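Local coordinates for abietadiene synthase, chloroplastic (Abies grandis, PDB 3S9V), which is a chloroplast enzyme of the terpene synthase family, a largely helical protein that joins an N-terminal terpene synthase domain to a metal-binding one, at residues A236-R241 with K245-F250; N252-L255 with H261-C264; Q222-S227 with A312-V317. All coordinates share one frame; numbering follows the deposited sequence.

Contact 1. Residues A236-R241 with K245-F250; sequences AAVFMR and KKCLDF
Phe239 and Val238 of one helix meet Cys247 and Leu248 of the next across an antiparallel alpha-alpha hairpin, in which helices 232-242 and 245-258 run back alongside each other after a very short turn. The arrangement is consistent with the helical-hairpin family to which the N-terminal terpene synthase domain belongs, and the direct contact rests on these four side chains. The two segments are roughly antiparallel, their directions 146° apart, with axes 8.8 Å from each other at closest approach. No hydrogen bond joins them; the contact is apolar throughout.

Its first component is aliphatic and sulfur packing at the inner, more buried side. Cys247 serves two neighbours with two different atoms. Its CB lies 3.8 Å from CB of Phe239, a touch that falls where the backbones are nearest, the CA atoms of Phe239 and Cys247 being 5.8 Å apart. Its SG turns to Val238 and meets the methyl CG1 at 3.8 Å. That methyl stands anti to the backbone N of Val238, which sets it before the sulfur. Trp215 and Met219 of helix 215-219 also touch Val238, extending the apolar patch beyond the hairpin, and Cys247 N is hydrogen-bonded to Asn244 OD1 in the turn.

The second component is a CH-pi contact farther out. The Phe239 ring extends past Cys247 CB, which approaches it obliquely, to lie against Leu248. With CG of Leu248 anti to the backbone N (chi1 -151°), the branched end is carried across to Phe239, and the methyl CD1 lies over one face of the ring. Leu248 CD1 sits above the middle of that face, 3.9 Å from the Phe239 ring centroid and 13° from the ring normal, with CZ its nearest ring atom.

Contact 2. Residues N252-L255 with H261-C264; sequences NFVL and HVPC
The exit of the chain from a helix is the fold element here: Val254 and Leu255, near the C-terminal end of helix 245-258, are met by Val262 and Pro263 as the chain crosses the helix in extended form after leaving it. The case exemplifies a general economy of helical proteins, whereby a connecting loop helps to bury the helix it has just left.

Val254 carries most of the packing through a single methyl. CG1 is anti to the backbone N (chi1 169°), directed out from the helix, and it reaches two successive loop residues. It comes within 3.5 Å of Val262 CG1, the two valine side chains standing at about a right angle, and within 3.7 Å of Pro263 CD. The nearest backbone approach falls at the same place, with the CA atoms of Val254 and Val262 6.5 Å apart.

Leu255, the next residue, adds the second touch. Its CD2 branch, not the one that prolongs the chain, faces the loop, where it rests 3.5 Å from the carbonyl O of His261 and 4.0 Å from Val262 CG1. Val262 CG1 is thus shared by Val254 and Leu255. The segments exchange no hydrogen bond, and the direct contact is van der Waals packing.

The loop has polar partners of its own beyond this helix. Val262 N is hydrogen-bonded to Thr59 OG1, and further backbone bonding ties Val262 to Ser55, while its side chain touches Asp58 and Val62. The loop 261-264 therefore packs against helix 56-62 as well as helix 245-258, and the ring of His261 meets that of Trp82 from helix 77-85.

Contact 3. Residues Q222-S227 with A312-V317; sequences QSKDGS and ARENPV
Ser223 to Gly226 form a type I beta turn, closed by Gly226 N to Ser223 O, and the turn is laid beside the irregular segment 312-317 with the CA atoms of Ser223 and Pro316 5.4 Å apart. Two loops distant in sequence are thereby joined, a worked example of side-chain and water bonding standing in for regular structure.

The central link is a salt bridge between Asp225 and Arg313. A chi1 of 64° places the Asp225 carboxylate so that OD1 can turn back to Ser227 N while OD2 faces the guanidinium. OD1 accepts from Ser227 N at 2.9 Å, an Asx turn that fixes the group's rotation. Arg313 NH2 donates to the anti lone pair of Asp225 OD2 at 2.9 Å, in a bond bent to 137° at the hydrogen, with OD2 tilted from the guanidinium plane. NH1 of Arg313 makes a weak bond to the same Asp225 OD2 at 3.2 Å. The arrangement is not the coplanar, two-oxygen pairing, because one oxygen takes both nitrogens and the carboxylate and guanidinium planes lie 67° apart.

Elsewhere the contact is apolar or wet. Lys224, its chain bent near the end, lays CE across CB of Glu314 at 3.7 Å. The charged ends are not in contact, Lys224 NZ lying 5.5 Å from Glu314 OE2, and Glu314 OE1 is hydrogen-bonded to His303 ND1. Glu314 O receives protons from two waters. One bridges to Lys224 N, 3.1 Å from the water, and the other makes only a weak link to Asp225 N.

One Asp225 oxygen is thus shared by two N-H groups and the other held by the Asx turn, while water spans Lys224 N and Glu314 O, too far apart to bond directly. The Arg313 charge probably favours the ionised carboxylate.

In the fold
The three contacts share one N-terminal region but differ in chemistry. Contacts 1 and 2 are packing without hydrogen bonds between their segments, contact 2 buried and contact 1 partly so, with an aromatic face added; contact 3, at the surface, relies on charge and water. Contacts 1 and 2 follow one another along helix 245-258, its beginning paired with the preceding helix and its later part with the loop that follows. Contact 3 spans a longer stretch of chain containing both, and it touches the same helix: Lys246 NZ probably bonds to Lys224 O, and Phe250 packs on Asp225 and Ser227. Phe253 likewise lies near Arg313, so helix 245-258 connects all three.

Contact 1. Residues A236-R241 with K245-F250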
loop_
_atom_site.group_PDB
_atom_site.type_symbol
_atom_site.label_atom_id
_atom_site.label_comp_id
_atom_site.label_asym_id
_atom_site.label_seq_id
_atom_site.Cartn_x
_atom_site.Cartn_y
_atom_site.Cartn_z
ATOM N N ALA A 236 34.207 -4.681 8.408
ATOM C CA ALA A 236 35.258 -4.796 9.416
ATOM C C ALA A 236 36.194 -5.942 9.049
ATOM O O ALA A 236 37.416 -5.812 9.120
ATOM C CB ALA A 236 34.642 -5.038 10.794
ATOM N N ALA A 237 35.612 -7.067 8.652
ATOM C CA ALA A 237 36.391 -8.230 8.258
ATOM C C ALA A 237 37.256 -7.881 7.053
ATOM O O ALA A 237 38.448 -8.171 7.042
ATOM C CB ALA A 237 35.469 -9.384 7.916
ATOM N N VAL A 238 36.662 -7.255 6.040
ATOM C CA VAL A 238 37.437 -6.885 4.853
ATOM C C VAL A 238 38.592 -5.956 5.227
ATOM O O VAL A 238 39.687 -6.078 4.687
ATOM C CB VAL A 238 36.583 -6.148 3.785
ATOM C CG1 VAL A 238 37.480 -5.695 2.632
ATOM C CG2 VAL A 238 35.479 -7.048 3.273
ATOM N N PHE A 239 38.347 -5.022 6.143
ATOM C CA PHE A 239 39.393 -4.090 6.544
ATOM C C PHE A 239 40.544 -4.803 7.211
ATOM O O PHE A 239 41.705 -4.497 6.948
ATOM C CB PHE A 239 38.872 -3.030 7.514
ATOM C CG PHE A 239 39.954 -2.129 8.039
ATOM C CD1 PHE A 239 40.467 -1.107 7.249
ATOM C CD2 PHE A 239 40.501 -2.338 9.306
ATOM C CE1 PHE A 239 41.511 -0.307 7.707
ATOM C CE2 PHE A 239 41.545 -1.544 9.774
ATOM C CZ PHE A 239 42.052 -0.525 8.971
ATOM N N MET A 240 40.218 -5.740 8.096
ATOM C CA MET A 240 41.240 -6.492 8.802
ATOM C C MET A 240 42.068 -7.368 7.857
ATOM O O MET A 240 43.217 -7.687 8.160
ATOM C CB MET A 240 40.609 -7.346 9.921
ATOM C CG MET A 240 40.123 -6.520 11.123
ATOM S SD MET A 240 39.712 -7.465 12.613
ATOM C CE MET A 240 38.103 -8.138 12.139
ATOM N N ARG A 241 41.494 -7.743 6.714
ATOM C CA ARG A 241 42.212 -8.573 5.747
ATOM C C ARG A 241 42.981 -7.809 4.671
ATOM O O ARG A 241 43.924 -8.353 4.094
ATOM C CB ARG A 241 41.255 -9.558 5.055
ATOM C CG ARG A 241 40.871 -10.760 5.906
ATOM C CD ARG A 241 42.111 -11.375 6.541
ATOM N NE ARG A 241 41.805 -12.549 7.349
ATOM C CZ ARG A 241 41.458 -13.728 6.847
ATOM N NH1 ARG A 241 41.373 -13.897 5.531
ATOM N NH2 ARG A 241 41.199 -14.741 7.664
ATOM N N LYS A 245 41.368 1.516 3.352
ATOM C CA LYS A 245 40.919 2.694 4.087
ATOM C C LYS A 245 39.458 3.119 3.941
ATOM O O LYS A 245 38.869 3.615 4.902
ATOM C CB LYS A 245 41.856 3.865 3.769
ATOM C CG LYS A 245 43.301 3.578 4.202
ATOM C CD LYS A 245 44.323 4.461 3.497
ATOM C CE LYS A 245 45.745 4.066 3.890
ATOM N NZ LYS A 245 46.780 4.811 3.116
ATOM N N LYS A 246 38.860 2.944 2.767
ATOM C CA LYS A 246 37.460 3.323 2.624
ATOM C C LYS A 246 36.602 2.505 3.594
ATOM O O LYS A 246 35.596 2.999 4.104
ATOM C CB LYS A 246 36.981 3.149 1.181
ATOM C CG LYS A 246 37.578 4.183 0.235
ATOM C CD LYS A 246 36.696 4.423 -0.978
ATOM C CE LYS A 246 35.362 5.034 -0.569
ATOM N NZ LYS A 246 34.496 5.323 -1.743
ATOM N N CYS A 247 37.004 1.265 3.861
ATOM C CA CYS A 247 36.273 0.434 4.812
ATOM C C CYS A 247 36.230 1.193 6.142
ATOM O O CYS A 247 35.185 1.289 6.793
ATOM C CB CYS A 247 36.983 -0.907 5.035
ATOM S SG CYS A 247 36.902 -2.088 3.671
ATOM N N LEU A 248 37.378 1.738 6.533
ATOM C CA LEU A 248 37.475 2.480 7.781
ATOM C C LEU A 248 36.595 3.730 7.750
ATOM O O LEU A 248 35.966 4.071 8.752
ATOM C CB LEU A 248 38.929 2.871 8.052
ATOM C CG LEU A 248 39.294 3.011 9.531
ATOM C CD1 LEU A 248 39.142 1.656 10.218
ATOM C CD2 LEU A 248 40.725 3.521 9.667
ATOM N N ASP A 249 36.542 4.405 6.604
ATOM C CA ASP A 249 35.710 5.596 6.482
ATOM C C ASP A 249 34.240 5.243 6.725
ATOM O O ASP A 249 33.507 6.022 7.342
ATOM C CB ASP A 249 35.852 6.231 5.096
ATOM C CG ASP A 249 37.268 6.687 4.802
ATOM O OD1 ASP A 249 37.978 7.078 5.752
ATOM O OD2 ASP A 249 37.666 6.668 3.620
ATOM N N PHE A 250 33.813 4.073 6.244
ATOM C CA PHE A 250 32.426 3.644 6.438
ATOM C C PHE A 250 32.137 3.348 7.903
ATOM O O PHE A 250 31.060 3.667 8.403
ATOM C CB PHE A 250 32.091 2.402 5.600
ATOM C CG PHE A 250 30.716 1.850 5.877
ATOM C CD1 PHE A 250 30.549 0.699 6.643
ATOM C CD2 PHE A 250 29.580 2.513 5.412
ATOM C CE1 PHE A 250 29.271 0.214 6.947
ATOM C CE2 PHE A 250 28.300 2.041 5.708
ATOM C CZ PHE A 250 28.146 0.886 6.478
#

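Contact 2. Residues N252-L255 with H261-C264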
loop_
_atom_site.group_PDB
_atom_site.type_symbol
_atom_site.label_atom_id
_atom_site.label_comp_id
_atom_site.label_asym_id
_atom_site.label_seq_id
_atom_site.Cartn_x
_atom_site.Cartn_y
_atom_site.Cartn_z
ATOM N N ASN A 252 33.771 4.659 10.500
ATOM C CA ASN A 252 33.786 5.944 11.196
ATOM C C ASN A 252 32.435 6.633 10.982
ATOM O O ASN A 252 31.866 7.216 11.908
ATOM C CB ASN A 252 34.897 6.855 10.658
ATOM C CG ASN A 252 36.280 6.409 11.089
ATOM O OD1 ASN A 252 36.476 5.963 12.224
ATOM N ND2 ASN A 252 37.256 6.544 10.189
ATOM N N PHE A 253 31.938 6.561 9.746
ATOM C CA PHE A 253 30.660 7.159 9.374
ATOM C C PHE A 253 29.507 6.552 10.168
ATOM O O PHE A 253 28.606 7.266 10.611
ATOM C CB PHE A 253 30.437 6.995 7.861
ATOM C CG PHE A 253 29.011 7.199 7.420
ATOM C CD1 PHE A 253 28.138 6.115 7.318
ATOM C CD2 PHE A 253 28.546 8.465 7.088
ATOM C CE1 PHE A 253 26.820 6.289 6.889
ATOM C CE2 PHE A 253 27.231 8.650 6.657
ATOM C CZ PHE A 253 26.366 7.556 6.558
ATOM N N VAL A 254 29.530 5.236 10.356
ATOM C CA VAL A 254 28.478 4.585 11.125
ATOM C C VAL A 254 28.598 4.996 12.590
ATOM O O VAL A 254 27.597 5.297 13.238
ATOM C CB VAL A 254 28.570 3.048 11.025
ATOM C CG1 VAL A 254 27.639 2.404 12.043
ATOM C CG2 VAL A 254 28.214 2.599 9.616
ATOM N N LEU A 255 29.824 5.015 13.104
ATOM C CA LEU A 255 30.059 5.391 14.495
ATOM C C LEU A 255 29.791 6.871 14.752
ATOM O O LEU A 255 29.606 7.283 15.901
ATOM C CB LEU A 255 31.486 5.037 14.912
ATOM C CG LEU A 255 31.683 3.540 15.143
ATOM C CD1 LEU A 255 33.146 3.224 15.341
ATOM C CD2 LEU A 255 30.867 3.116 16.359
ATOM N N HIS A 261 28.563 1.949 19.091
ATOM C CA HIS A 261 28.094 0.671 18.561
ATOM C C HIS A 261 27.623 0.845 17.116
ATOM O O HIS A 261 27.568 1.963 16.603
ATOM C CB HIS A 261 26.937 0.130 19.406
ATOM C CG HIS A 261 25.726 1.011 19.400
ATOM N ND1 HIS A 261 25.558 2.055 20.284
ATOM C CD2 HIS A 261 24.653 1.043 18.573
ATOM C CE1 HIS A 261 24.435 2.692 20.002
ATOM N NE2 HIS A 261 23.868 2.098 18.967
ATOM N N VAL A 262 27.282 -0.264 16.467
ATOM C CA VAL A 262 26.799 -0.233 15.092
ATOM C C VAL A 262 25.609 -1.165 14.877
ATOM O O VAL A 262 25.382 -2.089 15.665
ATOM C CB VAL A 262 27.894 -0.670 14.111
ATOM C CG1 VAL A 262 29.138 0.166 14.308
ATOM C CG2 VAL A 262 28.196 -2.134 14.310
ATOM N N PRO A 263 24.812 -0.913 13.820
ATOM C CA PRO A 263 23.638 -1.740 13.475
ATOM C C PRO A 263 24.120 -2.885 12.557
ATOM O O PRO A 263 25.325 -3.022 12.324
ATOM C CB PRO A 263 22.733 -0.763 12.735
ATOM C CG PRO A 263 23.743 0.113 12.011
ATOM C CD PRO A 263 24.794 0.364 13.078
ATOM N N CYS A 264 23.209 -3.700 12.031
ATOM C CA CYS A 264 23.642 -4.790 11.157
ATOM C C CYS A 264 23.669 -4.390 9.681
ATOM O O CYS A 264 23.976 -5.207 8.812
ATOM C CB CYS A 264 22.781 -6.047 11.361
ATOM S SG CYS A 264 21.031 -5.865 11.040
#

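Contact 3. Residues Q222-S227 with A312-V317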
loop_
_atom_site.group_PDB
_atom_site.type_symbol
_atom_site.label_atom_id
_atom_site.label_comp_id
_atom_site.label_asym_id
_atom_site.label_seq_id
_atom_site.Cartn_x
_atom_site.Cartn_y
_atom_site.Cartn_z
ATOM N N GLN A 222 33.271 -3.068 -3.801
ATOM C CA GLN A 222 33.066 -2.213 -2.634
ATOM C C GLN A 222 31.998 -1.158 -2.943
ATOM O O GLN A 222 31.830 -0.761 -4.093
ATOM C CB GLN A 222 34.391 -1.542 -2.266
ATOM C CG GLN A 222 34.340 -0.567 -1.103
ATOM C CD GLN A 222 35.730 -0.137 -0.661
ATOM O OE1 GLN A 222 36.562 0.250 -1.479
ATOM N NE2 GLN A 222 35.985 -0.203 0.641
ATOM N N SER A 223 31.276 -0.708 -1.917
ATOM C CA SER A 223 30.226 0.299 -2.093
ATOM C C SER A 223 30.835 1.689 -2.219
ATOM O O SER A 223 31.993 1.888 -1.884
ATOM C CB SER A 223 29.263 0.279 -0.903
ATOM O OG SER A 223 28.819 -1.038 -0.627
ATOM N N LYS A 224 30.051 2.650 -2.697
ATOM C CA LYS A 224 30.544 4.012 -2.845
ATOM C C LYS A 224 30.976 4.587 -1.501
ATOM O O LYS A 224 31.962 5.320 -1.432
ATOM C CB LYS A 224 29.468 4.901 -3.471
ATOM C CG LYS A 224 29.269 4.675 -4.971
ATOM C CD LYS A 224 28.121 5.511 -5.545
ATOM C CE LYS A 224 28.051 6.907 -4.916
ATOM N NZ LYS A 224 29.372 7.598 -4.850
ATOM N N ASP A 225 30.242 4.254 -0.437
ATOM C CA ASP A 225 30.577 4.745 0.901
ATOM C C ASP A 225 31.612 3.850 1.590
ATOM O O ASP A 225 31.853 3.959 2.793
ATOM C CB ASP A 225 29.320 4.865 1.777
ATOM C CG ASP A 225 28.656 3.526 2.054
ATOM O OD1 ASP A 225 29.315 2.478 1.893
ATOM O OD2 ASP A 225 27.471 3.524 2.453
ATOM N N GLY A 226 32.215 2.950 0.822
ATOM C CA GLY A 226 33.238 2.083 1.381
ATOM C C GLY A 226 32.771 0.815 2.066
ATOM O O GLY A 226 33.594 -0.005 2.473
ATOM N N SER A 227 31.462 0.627 2.190
ATOM C CA SER A 227 30.962 -0.569 2.852
ATOM C C SER A 227 30.857 -1.716 1.877
ATOM O O SER A 227 30.991 -1.540 0.665
ATOM C CB SER A 227 29.571 -0.333 3.433
ATOM O OG SER A 227 28.574 -0.640 2.466
ATOM N N ALA A 312 19.456 1.986 0.973
ATOM C CA ALA A 312 20.298 3.138 1.276
ATOM C C ALA A 312 20.666 3.880 0.008
ATOM O O ALA A 312 20.786 3.274 -1.057
ATOM C CB ALA A 312 21.568 2.691 1.979
ATOM N N ARG A 313 20.847 5.193 0.140
ATOM C CA ARG A 313 21.232 6.044 -0.978
ATOM C C ARG A 313 22.436 5.411 -1.668
ATOM O O ARG A 313 23.346 4.921 -1.009
ATOM C CB ARG A 313 21.590 7.445 -0.464
ATOM C CG ARG A 313 22.583 7.442 0.707
ATOM C CD ARG A 313 24.036 7.544 0.237
ATOM N NE ARG A 313 25.003 7.360 1.324
ATOM C CZ ARG A 313 25.381 6.177 1.805
ATOM N NH1 ARG A 313 24.885 5.052 1.303
ATOM N NH2 ARG A 313 26.260 6.114 2.794
ATOM N N GLU A 314 22.427 5.411 -2.994
ATOM C CA GLU A 314 23.520 4.846 -3.781
ATOM C C GLU A 314 23.926 3.462 -3.282
ATOM O O GLU A 314 25.105 3.194 -3.080
ATOM C CB GLU A 314 24.748 5.771 -3.756
ATOM C CG GLU A 314 24.525 7.170 -3.155
ATOM C CD GLU A 314 23.600 8.059 -3.976
ATOM O OE1 GLU A 314 22.397 7.746 -4.099
ATOM O OE2 GLU A 314 24.087 9.085 -4.498
ATOM N N ASN A 315 22.947 2.589 -3.075
ATOM C CA ASN A 315 23.224 1.233 -2.610
ATOM C C ASN A 315 23.940 0.452 -3.720
ATOM O O ASN A 315 23.685 0.660 -4.903
ATOM C CB ASN A 315 21.915 0.527 -2.239
ATOM C CG ASN A 315 22.108 -0.541 -1.177
ATOM O OD1 ASN A 315 22.534 -0.243 -0.063
ATOM N ND2 ASN A 315 21.795 -1.792 -1.517
ATOM N N PRO A 316 24.857 -0.450 -3.349
ATOM C CA PRO A 316 25.595 -1.248 -4.339
ATOM C C PRO A 316 24.650 -2.042 -5.246
ATOM O O PRO A 316 24.915 -2.220 -6.431
ATOM C CB PRO A 316 26.442 -2.176 -3.477
ATOM C CG PRO A 316 26.606 -1.416 -2.203
ATOM C CD PRO A 316 25.257 -0.803 -1.979
ATOM N N VAL A 317 23.551 -2.528 -4.674
ATOM C CA VAL A 317 22.573 -3.300 -5.427
ATOM C C VAL A 317 21.156 -2.894 -5.036
ATOM O O VAL A 317 20.858 -2.682 -3.859
ATOM C CB VAL A 317 22.726 -4.831 -5.181
ATOM C CG1 VAL A 317 24.163 -5.253 -5.408
ATOM C CG2 VAL A 317 22.282 -5.198 -3.773
HETATM O O HOH W 1 27.382 1.564 -3.928
HETATM O O HOH W 2 27.057 3.356 -1.042
HETATM O O HOH W 3 25.366 1.536 0.505
#